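Local coordinates for early transcribed membrane protein 13 (Plasmodium falciparum, PDB 2VWA) that is of unknown function but binds phosphatidylethanolamine through its soluble domain and is probably essential for liver-stage development of the malaria parasite, at residues N13-F27 with N69-V81. Numbering follows the deposited sequence.
Sequences NKNNVDVSIKRYNNF and NISLSKYQENKAV
I70 meets helix 21-27 with two branches: CD1 lies over one face of the R23 guanidinium, while CG2 reaches the F27 ring, 3.7 Å from CD1 of F27. L72 shares that ring, its CD2 3.5 Å from F27 CE2, and turns CD1 to V19 CG2. Its carbonyl faces the loop instead, accepting hydrogen bonds from ND2 of N13 and, weakly, ND2 of N15; the N13 donor stands well above the carbonyl plane. S73 is the N-cap of helix 74-99, and its OG, set between backbone N and carbonyl (chi1 68°), accepts from Q76 N while approaching D18 OD1. The backbone then docks directly, K74 N donating to N15 O at 2.9 Å, and K74, bent near its end, brings NZ back to N13 O.

Q76 completes this capping box and also reads the loop backbone: OE1 accepts from S73 N and V19 N, each on a lone pair, and NE2 donates to V19 O (2.8 Å). Two-sided gripping fixes the amide's rotation, and its plane lies only 4° from that of the Y24 ring sliding past it. The next residue, E77, takes at OE1 a straight bond from N13 ND2 (2.8 Å) and another from Q65 of helix 54-67. K79 NZ stands off-centre to the Y24 ring, 4.6 Å from its centroid and 32° off the ring normal, in a cation-pi contact, while K79 also touches the bound phosphatidylethanolamine. Here a helix N-terminus with a serine-glutamine capping box anchors an irregular loop containing two Asx turns, beside the lipid pocket of this all-helical domain.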
ATOM      1  N   ASN A  13      10.698  -9.577  -4.342  1.00 23.47           N
ATOM      2  CA  ASN A  13       9.848 -10.019  -5.443  1.00 21.31           C
ATOM      3  C   ASN A  13      10.789 -10.451  -6.539  1.00 21.12           C
ATOM      4  O   ASN A  13      11.608  -9.650  -6.998  1.00 20.45           O
ATOM      5  CB  ASN A  13       8.944  -8.885  -5.949  1.00 20.85           C
ATOM      6  CG  ASN A  13       7.826  -9.379  -6.895  1.00 18.47           C
ATOM      7  OD1 ASN A  13       8.069 -10.150  -7.822  1.00 15.22           O
ATOM      8  ND2 ASN A  13       6.599  -8.922  -6.651  1.00 12.87           N
ATOM      9  N   LYS A  14      10.689 -11.717  -6.943  1.00 20.85           N
ATOM     10  CA  LYS A  14      11.538 -12.251  -8.009  1.00 21.48           C
ATOM     11  C   LYS A  14      10.770 -12.530  -9.305  1.00 20.65           C
ATOM     12  O   LYS A  14      11.336 -13.031 -10.284  1.00 21.26           O
ATOM     13  CB  LYS A  14      12.238 -13.522  -7.548  1.00 22.32           C
ATOM     14  CG  LYS A  14      13.521 -13.280  -6.809  1.00 25.13           C
ATOM     15  CD  LYS A  14      13.841 -14.494  -5.949  1.00 30.28           C
ATOM     16  CE  LYS A  14      15.194 -14.343  -5.283  1.00 33.23           C
ATOM     17  NZ  LYS A  14      15.160 -14.910  -3.903  1.00 36.38           N
ATOM     18  N   ASN A  15       9.483 -12.214  -9.305  1.00 19.00           N
ATOM     19  CA  ASN A  15       8.725 -12.215 -10.523  1.00 17.37           C
ATOM     20  C   ASN A  15       9.105 -11.036 -11.441  1.00 17.15           C
ATOM     21  O   ASN A  15       8.975  -9.865 -11.039  1.00 16.99           O
ATOM     22  CB  ASN A  15       7.258 -12.143 -10.178  1.00 16.80           C
ATOM     23  CG  ASN A  15       6.395 -12.249 -11.378  1.00 14.87           C
ATOM     24  OD1 ASN A  15       6.782 -12.849 -12.382  1.00 14.26           O
ATOM     25  ND2 ASN A  15       5.210 -11.672 -11.299  1.00 13.34           N
ATOM     26  N   ASN A  16       9.580 -11.343 -12.658  1.00 16.22           N
ATOM     27  CA  ASN A  16       9.736 -10.296 -13.694  1.00 15.35           C
ATOM     28  C   ASN A  16       8.749 -10.323 -14.862  1.00 13.76           C
ATOM     29  O   ASN A  16       9.008  -9.720 -15.889  1.00 13.92           O
ATOM     30  CB  ASN A  16      11.183 -10.151 -14.201  1.00 15.56           C
ATOM     31  CG  ASN A  16      12.209 -10.099 -13.053  1.00 18.52           C
ATOM     32  OD1 ASN A  16      12.391 -11.079 -12.317  1.00 18.91           O
ATOM     33  ND2 ASN A  16      12.876  -8.957 -12.902  1.00 20.02           N
ATOM     34  N   VAL A  17       7.606 -10.972 -14.676  1.00 11.80           N
ATOM     35  CA  VAL A  17       6.554 -11.016 -15.693  1.00 10.78           C
ATOM     36  C   VAL A  17       5.347 -10.142 -15.290  1.00 10.41           C
ATOM     37  O   VAL A  17       4.566 -10.527 -14.415  1.00 10.56           O
ATOM     38  CB  VAL A  17       6.069 -12.468 -15.921  1.00 10.57           C
ATOM     39  CG1 VAL A  17       5.022 -12.523 -17.032  1.00  7.93           C
ATOM     40  CG2 VAL A  17       7.261 -13.364 -16.276  1.00 10.31           C
ATOM     41  N   ASP A  18       5.215  -8.975 -15.917  1.00  9.14           N
ATOM     42  CA  ASP A  18       4.159  -8.017 -15.590  1.00  8.26           C
ATOM     43  C   ASP A  18       2.742  -8.597 -15.748  1.00  7.24           C
ATOM     44  O   ASP A  18       2.490  -9.390 -16.682  1.00  6.54           O
ATOM     45  CB  ASP A  18       4.230  -6.787 -16.510  1.00  8.93           C
ATOM     46  CG  ASP A  18       5.481  -5.942 -16.317  1.00 10.47           C
ATOM     47  OD1 ASP A  18       6.182  -6.081 -15.292  1.00 13.27           O
ATOM     48  OD2 ASP A  18       5.755  -5.101 -17.213  1.00 11.80           O
ATOM     49  N   VAL A  19       1.825  -8.197 -14.853  1.00  5.29           N
ATOM     50  CA  VAL A  19       0.398  -8.380 -15.129  1.00  4.18           C
ATOM     51  C   VAL A  19      -0.024  -7.246 -16.079  1.00  4.57           C
ATOM     52  O   VAL A  19       0.711  -6.277 -16.247  1.00  4.43           O
ATOM     53  CB  VAL A  19      -0.482  -8.339 -13.844  1.00  4.45           C
ATOM     54  CG1 VAL A  19      -0.073  -9.411 -12.844  1.00  2.00           C
ATOM     55  CG2 VAL A  19      -0.500  -6.874 -13.213  1.00  2.21           C
ATOM     56  N   SER A  20      -1.192  -7.358 -16.704  1.00  4.68           N
ATOM     57  CA  SER A  20      -1.664  -6.307 -17.609  1.00  6.01           C
ATOM     58  C   SER A  20      -1.927  -4.970 -16.905  1.00  6.34           C
ATOM     59  O   SER A  20      -2.171  -4.925 -15.694  1.00  6.74           O
ATOM     60  CB  SER A  20      -2.962  -6.743 -18.292  1.00  6.49           C
ATOM     61  OG  SER A  20      -3.999  -6.856 -17.337  1.00  7.23           O
ATOM     62  N   ILE A  21      -1.912  -3.891 -17.667  1.00  6.16           N
ATOM     63  CA  ILE A  21      -2.238  -2.578 -17.123  1.00  7.04           C
ATOM     64  C   ILE A  21      -3.622  -2.533 -16.414  1.00  6.87           C
ATOM     65  O   ILE A  21      -3.731  -1.977 -15.315  1.00  6.65           O
ATOM     66  CB  ILE A  21      -2.086  -1.467 -18.201  1.00  7.23           C
ATOM     67  CG1 ILE A  21      -0.591  -1.323 -18.579  1.00  9.86           C
ATOM     68  CG2 ILE A  21      -2.639  -0.126 -17.696  1.00  6.47           C
ATOM     69  CD1 ILE A  21      -0.256  -0.175 -19.637  1.00  8.24           C
ATOM     70  N   LYS A  22      -4.655  -3.117 -17.025  1.00  6.28           N
ATOM     71  CA  LYS A  22      -5.964  -3.217 -16.381  1.00  7.36           C
ATOM     72  C   LYS A  22      -5.942  -3.867 -14.972  1.00  6.58           C
ATOM     73  O   LYS A  22      -6.476  -3.321 -14.009  1.00  6.54           O
ATOM     74  CB  LYS A  22      -6.979  -3.903 -17.312  1.00  6.86           C
ATOM     75  CG  LYS A  22      -7.458  -3.000 -18.436  1.00  7.97           C
ATOM     76  CD  LYS A  22      -8.514  -3.674 -19.309  1.00 10.93           C
ATOM     77  CE  LYS A  22      -9.091  -2.689 -20.353  1.00 17.54           C
ATOM     78  NZ  LYS A  22      -8.063  -2.383 -21.430  1.00 22.01           N
ATOM     79  N   ARG A  23      -5.317  -5.031 -14.865  1.00  6.59           N
ATOM     80  CA  ARG A  23      -5.124  -5.677 -13.597  1.00  6.48           C
ATOM     81  C   ARG A  23      -4.277  -4.873 -12.615  1.00  5.77           C
ATOM     82  O   ARG A  23      -4.630  -4.794 -11.432  1.00  5.76           O
ATOM     83  CB  ARG A  23      -4.565  -7.064 -13.797  1.00  6.95           C
ATOM     84  CG  ARG A  23      -5.706  -8.033 -13.936  1.00 10.58           C
ATOM     85  CD  ARG A  23      -5.337  -9.353 -14.529  1.00 12.41           C
ATOM     86  NE  ARG A  23      -4.515 -10.220 -13.685  1.00 16.29           N
ATOM     87  CZ  ARG A  23      -4.937 -10.811 -12.580  1.00 16.32           C
ATOM     88  NH1 ARG A  23      -6.150 -10.575 -12.136  1.00 19.72           N
ATOM     89  NH2 ARG A  23      -4.144 -11.618 -11.908  1.00 15.55           N
ATOM     90  N   TYR A  24      -3.193  -4.275 -13.102  1.00  4.78           N
ATOM     91  CA  TYR A  24      -2.329  -3.429 -12.280  1.00  4.02           C
ATOM     92  C   TYR A  24      -3.125  -2.251 -11.729  1.00  3.92           C
ATOM     93  O   TYR A  24      -3.102  -2.027 -10.530  1.00  4.51           O
ATOM     94  CB  TYR A  24      -1.131  -2.892 -13.066  1.00  3.86           C
ATOM     95  CG  TYR A  24      -0.382  -1.850 -12.289  1.00  4.37           C
ATOM     96  CD1 TYR A  24       0.526  -2.225 -11.330  1.00  5.11           C
ATOM     97  CD2 TYR A  24      -0.613  -0.485 -12.474  1.00  4.28           C
ATOM     98  CE1 TYR A  24       1.183  -1.301 -10.585  1.00  4.28           C
ATOM     99  CE2 TYR A  24       0.047   0.455 -11.714  1.00  2.00           C
ATOM    100  CZ  TYR A  24       0.945   0.028 -10.775  1.00  4.21           C
ATOM    101  OH  TYR A  24       1.665   0.903  -9.979  1.00  7.57           O
ATOM    102  N   ASN A  25      -3.831  -1.520 -12.588  1.00  2.95           N
ATOM    103  CA  ASN A  25      -4.583  -0.344 -12.141  1.00  3.61           C
ATOM    104  C   ASN A  25      -5.692  -0.698 -11.172  1.00  4.14           C
ATOM    105  O   ASN A  25      -5.935   0.043 -10.226  1.00  5.44           O
ATOM    106  CB  ASN A  25      -5.187   0.478 -13.296  1.00  2.63           C
ATOM    107  CG  ASN A  25      -4.147   1.237 -14.130  1.00  4.64           C
ATOM    108  OD1 ASN A  25      -4.431   1.577 -15.286  1.00  9.26           O
ATOM    109  ND2 ASN A  25      -2.953   1.501 -13.575  1.00  2.29           N
ATOM    110  N   ASN A  26      -6.390  -1.804 -11.421  1.00  4.49           N
ATOM    111  CA  ASN A  26      -7.497  -2.180 -10.586  1.00  4.01           C
ATOM    112  C   ASN A  26      -6.940  -2.570  -9.217  1.00  4.31           C
ATOM    113  O   ASN A  26      -7.440  -2.109  -8.202  1.00  5.35           O
ATOM    114  CB  ASN A  26      -8.300  -3.309 -11.247  1.00  4.12           C
ATOM    115  CG  ASN A  26      -9.158  -4.105 -10.235  1.00  4.58           C
ATOM    116  OD1 ASN A  26     -10.225  -3.649  -9.824  1.00  4.14           O
ATOM    117  ND2 ASN A  26      -8.677  -5.283  -9.829  1.00  2.00           N
ATOM    118  N   PHE A  27      -5.889  -3.390  -9.195  1.00  4.19           N
ATOM    119  CA  PHE A  27      -5.137  -3.733  -7.976  1.00  4.17           C
ATOM    120  C   PHE A  27      -4.719  -2.510  -7.172  1.00  4.67           C
ATOM    121  O   PHE A  27      -4.881  -2.474  -5.964  1.00  4.84           O
ATOM    122  CB  PHE A  27      -3.866  -4.519  -8.332  1.00  4.57           C
ATOM    123  CG  PHE A  27      -3.003  -4.855  -7.139  1.00  5.57           C
ATOM    124  CD1 PHE A  27      -3.246  -6.008  -6.391  1.00  6.74           C
ATOM    125  CD2 PHE A  27      -1.956  -4.016  -6.752  1.00  5.11           C
ATOM    126  CE1 PHE A  27      -2.448  -6.314  -5.261  1.00  7.06           C
ATOM    127  CE2 PHE A  27      -1.182  -4.304  -5.611  1.00  5.84           C
ATOM    128  CZ  PHE A  27      -1.432  -5.470  -4.871  1.00  2.77           C
ATOM    129  N   ASN A  69      -4.202 -13.313  -4.414  1.00 19.91           N
ATOM    130  CA  ASN A  69      -3.533 -14.243  -5.328  1.00 19.99           C
ATOM    131  C   ASN A  69      -3.209 -13.603  -6.661  1.00 18.47           C
ATOM    132  O   ASN A  69      -3.641 -14.070  -7.695  1.00 18.76           O
ATOM    133  CB  ASN A  69      -4.372 -15.515  -5.547  1.00 21.19           C
ATOM    134  CG  ASN A  69      -3.675 -16.520  -6.466  1.00 24.43           C
ATOM    135  OD1 ASN A  69      -2.527 -16.930  -6.215  1.00 27.53           O
ATOM    136  ND2 ASN A  69      -4.358 -16.904  -7.552  1.00 26.27           N
ATOM    137  N   ILE A  70      -2.483 -12.502  -6.629  1.00 17.30           N
ATOM    138  CA  ILE A  70      -1.997 -11.893  -7.856  1.00 15.88           C
ATOM    139  C   ILE A  70      -0.523 -11.610  -7.662  1.00 15.71           C
ATOM    140  O   ILE A  70      -0.101 -11.172  -6.582  1.00 16.24           O
ATOM    141  CB  ILE A  70      -2.765 -10.599  -8.213  1.00 15.52           C
ATOM    142  CG1 ILE A  70      -2.419 -10.148  -9.636  1.00 14.39           C
ATOM    143  CG2 ILE A  70      -2.487  -9.519  -7.198  1.00 15.39           C
ATOM    144  CD1 ILE A  70      -2.933  -8.767  -9.996  1.00 14.92           C
ATOM    145  N   SER A  71       0.272 -11.870  -8.684  1.00 14.42           N
ATOM    146  CA  SER A  71       1.684 -11.641  -8.542  1.00 13.71           C
ATOM    147  C   SER A  71       2.161 -10.556  -9.502  1.00 13.35           C
ATOM    148  O   SER A  71       2.377 -10.808 -10.696  1.00 13.56           O
ATOM    149  CB  SER A  71       2.475 -12.942  -8.718  1.00 13.48           C
ATOM    150  OG  SER A  71       3.866 -12.653  -8.776  1.00 14.38           O
ATOM    151  N   LEU A  72       2.319  -9.352  -8.957  1.00 12.30           N
ATOM    152  CA  LEU A  72       2.913  -8.224  -9.669  1.00 11.20           C
ATOM    153  C   LEU A  72       4.340  -8.561  -9.966  1.00 10.83           C
ATOM    154  O   LEU A  72       4.929  -9.396  -9.285  1.00 10.12           O
ATOM    155  CB  LEU A  72       2.871  -6.975  -8.793  1.00 10.73           C
ATOM    156  CG  LEU A  72       1.712  -5.983  -8.996  1.00 11.58           C
ATOM    157  CD1 LEU A  72       0.414  -6.626  -9.395  1.00  9.95           C
ATOM    158  CD2 LEU A  72       1.501  -5.036  -7.792  1.00 10.87           C
ATOM    159  N   SER A  73       4.899  -7.937 -10.995  1.00 10.54           N
ATOM    160  CA  SER A  73       6.343  -7.986 -11.167  1.00 10.96           C
ATOM    161  C   SER A  73       7.068  -7.045 -10.193  1.00 11.85           C
ATOM    162  O   SER A  73       6.446  -6.129  -9.627  1.00 11.10           O
ATOM    163  CB  SER A  73       6.705  -7.649 -12.600  1.00 10.62           C
ATOM    164  OG  SER A  73       6.419  -6.306 -12.864  1.00  9.18           O
ATOM    165  N   LYS A  74       8.375  -7.272 -10.001  1.00 13.25           N
ATOM    166  CA  LYS A  74       9.178  -6.459  -9.085  1.00 14.87           C
ATOM    167  C   LYS A  74       8.992  -5.001  -9.446  1.00 14.56           C
ATOM    168  O   LYS A  74       8.712  -4.161  -8.571  1.00 14.57           O
ATOM    169  CB  LYS A  74      10.669  -6.817  -9.150  1.00 15.01           C
ATOM    170  CG  LYS A  74      11.483  -6.320  -7.930  1.00 17.40           C
ATOM    171  CD  LYS A  74      12.975  -6.108  -8.238  1.00 18.97           C
ATOM    172  CE  LYS A  74      13.855  -7.337  -7.902  1.00 26.08           C
ATOM    173  NZ  LYS A  74      13.704  -8.517  -8.843  1.00 28.81           N
ATOM    174  N   TYR A  75       9.102  -4.705 -10.739  1.00 14.43           N
ATOM    175  CA  TYR A  75       8.932  -3.335 -11.209  1.00 14.65           C
ATOM    176  C   TYR A  75       7.517  -2.804 -10.906  1.00 14.07           C
ATOM    177  O   TYR A  75       7.357  -1.617 -10.574  1.00 14.49           O
ATOM    178  CB  TYR A  75       9.322  -3.202 -12.699  1.00 15.78           C
ATOM    179  CG  TYR A  75       8.689  -2.038 -13.443  1.00 17.71           C
ATOM    180  CD1 TYR A  75       9.347  -0.806 -13.599  1.00 19.33           C
ATOM    181  CD2 TYR A  75       7.435  -2.185 -14.028  1.00 19.71           C
ATOM    182  CE1 TYR A  75       8.728   0.250 -14.308  1.00 18.35           C
ATOM    183  CE2 TYR A  75       6.826  -1.160 -14.715  1.00 18.08           C
ATOM    184  CZ  TYR A  75       7.456   0.036 -14.844  1.00 18.46           C
ATOM    185  OH  TYR A  75       6.771   0.993 -15.551  1.00 21.51           O
ATOM    186  N   GLN A  76       6.507  -3.675 -10.986  1.00 12.15           N
ATOM    187  CA  GLN A  76       5.141  -3.251 -10.746  1.00 11.01           C
ATOM    188  C   GLN A  76       4.893  -3.044  -9.272  1.00 11.04           C
ATOM    189  O   GLN A  76       4.121  -2.194  -8.901  1.00 10.25           O
ATOM    190  CB  GLN A  76       4.139  -4.250 -11.301  1.00 10.01           C
ATOM    191  CG  GLN A  76       3.682  -3.926 -12.700  1.00  9.07           C
ATOM    192  CD  GLN A  76       3.033  -5.101 -13.394  1.00  5.94           C
ATOM    193  OE1 GLN A  76       3.284  -6.247 -13.048  1.00  7.57           O
ATOM    194  NE2 GLN A  76       2.188  -4.822 -14.370  1.00  2.91           N
ATOM    195  N   GLU A  77       5.573  -3.828  -8.447  1.00 11.30           N
ATOM    196  CA  GLU A  77       5.446  -3.757  -7.004  1.00 11.99           C
ATOM    197  C   GLU A  77       6.036  -2.443  -6.486  1.00 11.31           C
ATOM    198  O   GLU A  77       5.400  -1.770  -5.694  1.00 11.21           O
ATOM    199  CB  GLU A  77       6.095  -4.995  -6.339  1.00 11.89           C
ATOM    200  CG  GLU A  77       6.115  -4.949  -4.808  1.00 14.06           C
ATOM    201  CD  GLU A  77       6.646  -6.209  -4.152  1.00 14.69           C
ATOM    202  OE1 GLU A  77       6.062  -7.316  -4.363  1.00 17.47           O
ATOM    203  OE2 GLU A  77       7.643  -6.077  -3.395  1.00 18.21           O
ATOM    204  N   ASN A  78       7.234  -2.080  -6.952  1.00 11.28           N
ATOM    205  CA  ASN A  78       7.838  -0.771  -6.640  1.00 11.00           C
ATOM    206  C   ASN A  78       7.016   0.421  -7.131  1.00 11.08           C
ATOM    207  O   ASN A  78       6.915   1.445  -6.459  1.00 10.92           O
ATOM    208  CB  ASN A  78       9.266  -0.678  -7.184  1.00 10.62           C
ATOM    209  CG  ASN A  78      10.182  -1.764  -6.630  1.00 13.16           C
ATOM    210  OD1 ASN A  78       9.951  -2.299  -5.543  1.00 15.73           O
ATOM    211  ND2 ASN A  78      11.217  -2.121  -7.395  1.00 15.22           N
ATOM    212  N   LYS A  79       6.420   0.303  -8.309  1.00 10.78           N
ATOM    213  CA  LYS A  79       5.566   1.361  -8.796  1.00 11.75           C
ATOM    214  C   LYS A  79       4.255   1.450  -7.919  1.00 10.34           C
ATOM    215  O   LYS A  79       3.756   2.535  -7.628  1.00  9.63           O
ATOM    216  CB  LYS A  79       5.313   1.134 -10.286  1.00 11.40           C
ATOM    217  CG  LYS A  79       4.547   2.230 -10.982  1.00 15.87           C
ATOM    218  CD  LYS A  79       4.683   2.164 -12.512  1.00 16.47           C
ATOM    219  CE  LYS A  79       3.371   2.640 -13.197  1.00 24.44           C
ATOM    220  NZ  LYS A  79       2.886   1.664 -14.270  1.00 28.42           N
ATOM    221  N   ALA A  80       3.762   0.316  -7.433  1.00  8.86           N
ATOM    222  CA  ALA A  80       2.554   0.322  -6.631  1.00  8.62           C
ATOM    223  C   ALA A  80       2.770   0.982  -5.251  1.00  8.14           C
ATOM    224  O   ALA A  80       1.887   1.692  -4.755  1.00  7.42           O
ATOM    225  CB  ALA A  80       1.987  -1.089  -6.498  1.00  7.60           C
ATOM    226  N   VAL A  81       3.938   0.731  -4.660  1.00  7.96           N
ATOM    227  CA  VAL A  81       4.409   1.336  -3.416  1.00  8.41           C
ATOM    228  C   VAL A  81       4.507   2.838  -3.549  1.00  9.34           C
ATOM    229  O   VAL A  81       3.958   3.574  -2.739  1.00  9.22           O
ATOM    230  CB  VAL A  81       5.806   0.798  -3.032  1.00  8.86           C
ATOM    231  CG1 VAL A  81       6.464   1.658  -1.897  1.00  7.99           C
ATOM    232  CG2 VAL A  81       5.724  -0.679  -2.637  1.00  6.43           C
TER